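Local coordinates for protein superoxide dismutase [Mn/Fe] (Aeropyrum pernix, PDB 3AK2) that catalyses the dismutation of superoxide to oxygen and hydrogen peroxide, working with either manganese or iron at its active site, at residues E112-K115 with A116-A120; R179-Y182 with V183-W187; N191-D194 with V195-L199. One frame throughout, in Å; residues are numbered along the deposited sequence.

Contact 1: residues E112-K115 with A116-A120; sequences EKFK and ALFSA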
# COMPACT_ATOMS: atom_id res chain seq x y z
N GLU A 112 25.74 11.53 -16.04
CA GLU A 112 25.18 12.65 -15.30
C GLU A 112 23.65 12.68 -15.35
O GLU A 112 23.00 12.95 -14.33
CB GLU A 112 25.78 13.99 -15.74
CG GLU A 112 27.28 14.14 -15.43
CD GLU A 112 27.63 13.96 -13.95
OE1 GLU A 112 26.87 14.43 -13.07
OE2 GLU A 112 28.68 13.36 -13.66
N LYS A 113 23.07 12.39 -16.51
CA LYS A 113 21.62 12.31 -16.64
C LYS A 113 21.05 11.16 -15.80
O LYS A 113 20.04 11.33 -15.11
CB LYS A 113 21.20 12.17 -18.11
CG LYS A 113 21.29 13.47 -18.92
CD LYS A 113 20.78 13.28 -20.34
CE LYS A 113 20.91 14.55 -21.17
NZ LYS A 113 20.07 15.66 -20.62
N PHE A 114 21.72 10.00 -15.85
CA PHE A 114 21.35 8.86 -15.01
C PHE A 114 21.42 9.21 -13.52
O PHE A 114 20.49 8.92 -12.76
CB PHE A 114 22.24 7.65 -15.30
CG PHE A 114 22.33 6.68 -14.15
CD1 PHE A 114 21.33 5.74 -13.92
CD2 PHE A 114 23.41 6.72 -13.27
CE1 PHE A 114 21.40 4.86 -12.85
CE2 PHE A 114 23.49 5.85 -12.19
CZ PHE A 114 22.48 4.91 -11.99
N LYS A 115 22.54 9.81 -13.11
CA LYS A 115 22.77 10.13 -11.71
C LYS A 115 21.69 11.07 -11.18
O LYS A 115 21.17 10.88 -10.08
CB LYS A 115 24.16 10.74 -11.52
CG LYS A 115 24.49 11.10 -10.09
CD LYS A 115 25.91 11.61 -9.95
CE LYS A 115 26.18 12.09 -8.54
NZ LYS A 115 27.57 12.58 -8.38
N ALA A 116 21.36 12.09 -11.97
CA ALA A 116 20.32 13.04 -11.59
C ALA A 116 18.97 12.36 -11.41
O ALA A 116 18.24 12.65 -10.47
CB ALA A 116 20.23 14.17 -12.61
N LEU A 117 18.64 11.43 -12.31
CA LEU A 117 17.35 10.75 -12.25
C LEU A 117 17.29 9.77 -11.07
O LEU A 117 16.31 9.75 -10.33
CB LEU A 117 17.04 10.03 -13.56
CG LEU A 117 15.70 9.28 -13.65
CD1 LEU A 117 14.53 10.21 -13.38
CD2 LEU A 117 15.54 8.59 -14.99
N PHE A 118 18.35 8.98 -10.92
CA PHE A 118 18.44 8.05 -9.80
C PHE A 118 18.39 8.80 -8.47
O PHE A 118 17.69 8.38 -7.55
CB PHE A 118 19.71 7.19 -9.91
CG PHE A 118 19.77 6.07 -8.92
CD1 PHE A 118 19.32 4.79 -9.26
CD2 PHE A 118 20.28 6.28 -7.64
CE1 PHE A 118 19.38 3.75 -8.33
CE2 PHE A 118 20.35 5.24 -6.72
CZ PHE A 118 19.90 3.98 -7.06
N SER A 119 19.12 9.90 -8.37
CA SER A 119 19.11 10.71 -7.15
C SER A 119 17.72 11.26 -6.85
O SER A 119 17.30 11.26 -5.70
CB SER A 119 20.11 11.86 -7.24
OG SER A 119 21.44 11.35 -7.24
N ALA A 120 17.02 11.71 -7.89
CA ALA A 120 15.66 12.22 -7.72
C ALA A 120 14.71 11.11 -7.27
O ALA A 120 13.89 11.32 -6.37
CB ALA A 120 15.15 12.86 -9.01
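S119 and K115 meet one turn apart on helix 111-123 of the C-terminal alpha/beta domain of the iron/manganese superoxide dismutase fold. One flank of the helix, with F114 and F118, lies against the three-stranded sheet; another, with K113, L117 and A120, meets the second subunit. Regular i to i+4 backbone bonds run through the segment, the straightest from F118 N to F114 O (2.8 Å, 174° at the hydrogen). Starting from S119, CB sits 3.2 Å from K115 O. The hydroxyl is placed beside its own backbone N (chi1 -68°), which folds OG back along the helix to donate to K115 O at 2.9 Å. S119 N donates to the same K115 O at 2.8 Å, and the two donors arrive from opposite faces of the carbonyl plane, OG well above it. OG also bonds W187 NE1, just beyond helix 179-186, so this buried hydroxyl links a helix carbonyl to an indole. K115 itself runs out fully extended past S119, its CG 4.2 Å from S119 OG, and its charged end makes a cation-pi contact with W187. On the sheet-facing flank, F114 and F118 lie side by side and point the same way. F118 CB stands 4.0 Å above one face of the F114 ring, offset toward the rim, while the ring planes are inclined at 38° with centroids 5.7 Å apart. Both side chains pack on L133 of strand 129-136; F114 and L117 also touch I144 of strand 141-148. K113 leaves in another direction, its NZ bonded to L54 O of the second subunit. The approach of the two aromatic side chains is made by F114 CE1 and CZ, CE1 lying 4.1 Å from F118 CB.

Contact 2: residues R179-Y182 with V183-W187; sequences RGSY and VENWW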
# COMPACT_ATOMS: atom_id res chain seq x y z
N ARG A 179 17.80 13.97 3.92
CA ARG A 179 17.97 12.82 3.05
C ARG A 179 18.71 13.18 1.76
O ARG A 179 19.49 12.38 1.24
CB ARG A 179 16.61 12.21 2.71
CG ARG A 179 16.70 10.98 1.83
CD ARG A 179 15.35 10.66 1.24
NE ARG A 179 14.55 9.84 2.13
CZ ARG A 179 13.30 9.47 1.88
NH1 ARG A 179 12.69 9.87 0.77
NH2 ARG A 179 12.66 8.70 2.75
N GLY A 180 18.47 14.39 1.25
CA GLY A 180 19.11 14.85 0.02
C GLY A 180 20.62 14.82 0.09
O GLY A 180 21.29 14.34 -0.83
N SER A 181 21.16 15.32 1.20
CA SER A 181 22.61 15.30 1.43
C SER A 181 23.13 13.87 1.54
O SER A 181 24.20 13.56 1.02
CB SER A 181 22.97 16.11 2.67
OG SER A 181 24.37 16.08 2.90
N TYR A 182 22.37 13.00 2.20
CA TYR A 182 22.74 11.59 2.28
C TYR A 182 22.87 10.95 0.91
O TYR A 182 23.87 10.30 0.62
CB TYR A 182 21.72 10.82 3.13
CG TYR A 182 21.72 9.32 2.93
CD1 TYR A 182 22.82 8.54 3.31
CD2 TYR A 182 20.61 8.67 2.39
CE1 TYR A 182 22.82 7.16 3.14
CE2 TYR A 182 20.59 7.29 2.22
CZ TYR A 182 21.69 6.54 2.60
OH TYR A 182 21.70 5.17 2.44
N VAL A 183 21.87 11.16 0.05
CA VAL A 183 21.85 10.58 -1.29
C VAL A 183 23.04 11.08 -2.12
O VAL A 183 23.70 10.30 -2.80
CB VAL A 183 20.51 10.86 -2.01
CG1 VAL A 183 20.57 10.44 -3.48
CG2 VAL A 183 19.36 10.16 -1.29
N GLU A 184 23.30 12.38 -2.03
CA GLU A 184 24.43 12.98 -2.75
C GLU A 184 25.76 12.37 -2.30
O GLU A 184 26.62 12.06 -3.13
CB GLU A 184 24.44 14.50 -2.57
CG GLU A 184 23.32 15.23 -3.31
CD GLU A 184 23.39 15.06 -4.82
OE1 GLU A 184 24.50 15.04 -5.38
OE2 GLU A 184 22.31 14.95 -5.45
N ASN A 185 25.91 12.18 -1.00
CA ASN A 185 27.13 11.60 -0.43
C ASN A 185 27.30 10.12 -0.73
O ASN A 185 28.43 9.64 -0.88
CB ASN A 185 27.19 11.87 1.07
CG ASN A 185 27.80 13.21 1.39
OD1 ASN A 185 29.02 13.38 1.32
ND2 ASN A 185 26.96 14.18 1.76
N TRP A 186 26.19 9.40 -0.83
CA TRP A 186 26.20 7.96 -1.07
C TRP A 186 26.93 7.57 -2.37
O TRP A 186 27.56 6.52 -2.44
CB TRP A 186 24.76 7.43 -1.06
CG TRP A 186 24.57 6.02 -1.54
CD1 TRP A 186 24.71 4.87 -0.81
CD2 TRP A 186 24.18 5.61 -2.86
NE1 TRP A 186 24.43 3.78 -1.59
CE2 TRP A 186 24.11 4.20 -2.86
CE3 TRP A 186 23.89 6.31 -4.04
CZ2 TRP A 186 23.75 3.47 -3.99
CZ3 TRP A 186 23.54 5.58 -5.17
CH2 TRP A 186 23.46 4.17 -5.13
N TRP A 187 26.87 8.44 -3.38
CA TRP A 187 27.57 8.19 -4.64
C TRP A 187 29.06 7.93 -4.45
O TRP A 187 29.67 7.20 -5.23
CB TRP A 187 27.35 9.33 -5.62
CG TRP A 187 25.94 9.42 -6.08
CD1 TRP A 187 24.99 10.29 -5.65
CD2 TRP A 187 25.31 8.57 -7.05
NE1 TRP A 187 23.79 10.05 -6.30
CE2 TRP A 187 23.97 9.00 -7.16
CE3 TRP A 187 25.74 7.50 -7.83
CZ2 TRP A 187 23.05 8.39 -8.03
CZ3 TRP A 187 24.83 6.89 -8.70
CH2 TRP A 187 23.51 7.35 -8.79
O HOH W 1 27.69 16.76 2.65
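N185 reaches back one helical turn to S181, and the hydrogen bonding on this flank centres on S181 O. N185 N donates to it at 3.0 Å and N185 ND2 at 2.9 Å, from opposite faces of the carbonyl plane. ND2 sits 46° out of that plane, off the lone pairs, and its second hydrogen goes to a water 2.8 Å from ND2. That water is also weakly linked to S181 OG. Other i to i+4 backbone bonds of helix 179-186 run from V183 N to R179 O at 2.9 Å and from E184 N to G180 O; W186 N, bonded to Y182 O, adds a weak bond to V183 O.

Apolar contacts gather round V183. Its CG2 branch, beside its own backbone N, touches R179 CG and Y182 CD2, each at 4.2 Å, and the Y182 and V183 side chains cross at about a right angle. Beyond the helix, V183 meets A122 and K123 of helix 111-123 and I164 of strand 159-165.

Three polar ends, of R179, E184 and Y182, find their partners outside the two segments. The R179 chain bends at chi3 (-86°), and its guanidinium bonds V125 O, G127 O, K123 O and Y171 OH; E184 OE2 forms a salt bridge with K123 NZ. Y182 OH is hydrogen-bonded to the carbonyl oxygen of D165, a manganese ligand. The arrangement is that of a short helix whose Y182 approaches the metal site of an iron/manganese superoxide dismutase, consistent with a second-shell role through D165 O.

Contact 3: residues N191-D194 with V195-L199; sequences NWDD and VEKRL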
# COMPACT_ATOMS: atom_id res chain seq x y z
N ASN A 191 29.91 0.86 -5.24
CA ASN A 191 30.83 -0.14 -5.74
C ASN A 191 30.46 -0.54 -7.17
O ASN A 191 29.72 -1.51 -7.38
CB ASN A 191 30.82 -1.35 -4.81
CG ASN A 191 31.84 -2.41 -5.18
OD1 ASN A 191 32.63 -2.24 -6.11
ND2 ASN A 191 31.83 -3.51 -4.44
N TRP A 192 30.97 0.21 -8.14
CA TRP A 192 30.61 -0.04 -9.54
C TRP A 192 31.06 -1.41 -10.04
O TRP A 192 30.45 -1.97 -10.95
CB TRP A 192 31.08 1.10 -10.45
CG TRP A 192 30.30 2.35 -10.23
CD1 TRP A 192 30.75 3.50 -9.66
CD2 TRP A 192 28.91 2.56 -10.53
NE1 TRP A 192 29.74 4.43 -9.61
CE2 TRP A 192 28.60 3.88 -10.13
CE3 TRP A 192 27.91 1.77 -11.10
CZ2 TRP A 192 27.32 4.43 -10.29
CZ3 TRP A 192 26.64 2.31 -11.26
CH2 TRP A 192 26.36 3.63 -10.86
N ASP A 193 32.12 -1.95 -9.45
CA ASP A 193 32.56 -3.31 -9.76
C ASP A 193 31.46 -4.33 -9.44
O ASP A 193 31.20 -5.23 -10.22
CB ASP A 193 33.84 -3.67 -9.00
CG ASP A 193 34.27 -5.11 -9.23
OD1 ASP A 193 34.57 -5.47 -10.39
OD2 ASP A 193 34.30 -5.89 -8.25
N ASP A 194 30.83 -4.17 -8.28
CA ASP A 194 29.74 -5.06 -7.88
C ASP A 194 28.56 -4.90 -8.83
O ASP A 194 27.98 -5.90 -9.28
CB ASP A 194 29.31 -4.77 -6.44
CG ASP A 194 28.17 -5.65 -5.99
OD1 ASP A 194 28.42 -6.82 -5.61
OD2 ASP A 194 27.02 -5.18 -6.01
N VAL A 195 28.21 -3.66 -9.16
CA VAL A 195 27.10 -3.39 -10.08
C VAL A 195 27.36 -4.02 -11.45
O VAL A 195 26.47 -4.63 -12.03
CB VAL A 195 26.81 -1.87 -10.21
CG1 VAL A 195 25.63 -1.62 -11.14
CG2 VAL A 195 26.52 -1.26 -8.84
N GLU A 196 28.59 -3.87 -11.95
CA GLU A 196 29.00 -4.47 -13.22
C GLU A 196 28.85 -5.99 -13.21
O GLU A 196 28.34 -6.59 -14.16
CB GLU A 196 30.44 -4.06 -13.56
CG GLU A 196 30.96 -4.56 -14.91
CD GLU A 196 30.39 -3.82 -16.10
OE1 GLU A 196 29.77 -2.75 -15.92
OE2 GLU A 196 30.58 -4.29 -17.24
N LYS A 197 29.30 -6.62 -12.12
CA LYS A 197 29.18 -8.07 -11.98
C LYS A 197 27.73 -8.53 -11.93
O LYS A 197 27.38 -9.56 -12.50
CB LYS A 197 29.96 -8.55 -10.76
CG LYS A 197 31.47 -8.57 -10.98
CD LYS A 197 32.21 -8.93 -9.71
CE LYS A 197 33.68 -9.24 -9.99
NZ LYS A 197 34.39 -8.14 -10.71
N ARG A 198 26.88 -7.74 -11.26
CA ARG A 198 25.44 -8.03 -11.22
C ARG A 198 24.80 -7.91 -12.61
O ARG A 198 24.03 -8.78 -13.02
CB ARG A 198 24.73 -7.13 -10.21
CG ARG A 198 25.09 -7.52 -8.79
CD ARG A 198 24.43 -6.65 -7.73
NE ARG A 198 25.03 -6.99 -6.44
CZ ARG A 198 24.67 -8.02 -5.68
NH1 ARG A 198 23.65 -8.80 -6.03
NH2 ARG A 198 25.32 -8.25 -4.55
N LEU A 199 25.15 -6.85 -13.33
CA LEU A 199 24.65 -6.68 -14.69
C LEU A 199 25.10 -7.83 -15.60
O LEU A 199 24.31 -8.33 -16.40
CB LEU A 199 25.08 -5.33 -15.26
CG LEU A 199 24.63 -5.04 -16.70
CD1 LEU A 199 23.12 -5.14 -16.86
CD2 LEU A 199 25.11 -3.68 -17.14
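D194 and R198 form a buried i to i+4 salt bridge near the start of helix 192-205. The carboxylate of D194 swings to the side of its carbonyl carbon (chi1 179°), and R198 runs extended from CG to NE; D194 OD2 accepts from R198 NE at 2.7 Å. OD2 lies at the guanidinium edge, in its plane, whereas NE comes from the syn side but 27° out of the carboxylate plane; the two planes are steeply inclined to each other. N85 ND2 is a second donor to OD2, and R198 NH1 bonds Y210 O of the second subunit.

D193 and K197 repeat the pattern at the exposed surface. K197 bends only at its last torsion (chi4 55°), which curls NZ to within 2.7 Å of D193 OD1, again on the syn side. On the inner flank W192 lies alongside V195, its CE3 3.9 Å from V195 CB, and both pack on V100 of helix 98-108. N191 occupies the N-cap position: its OD1 takes a weak bond from D194 N at 3.4 Å, while ND2 is held by P84 O.

Gripped by R198 NE and N85 ND2, the buried carboxylate of D194, in the first turn of the helix, is probably ionised, its charge probably balanced by R198, which also reaches Y210 of the second subunit.

All three contacts belong to the C-terminal domain, and W187 of contact 2 touches both of the others. Contacts 1 and 2, with centres about 12 Å apart, meet where F118 CD2 packs 3.5 Å from W187 CZ2 and F118 CE2 lies 3.6 Å from W186 CZ3. Contact 3, centred about 20 Å from contact 2, joins through W187 CZ3 and W192 CZ2 (3.8 Å) and touches contact 1 between F114 CE2 and W192 CH2 (3.9 Å). The manganese, held by H31, H79, D165 and H169, lies about 8 Å from the Y182 side chain and about 14 Å from that of F118. Contacts 1 and 3 also touch the second subunit.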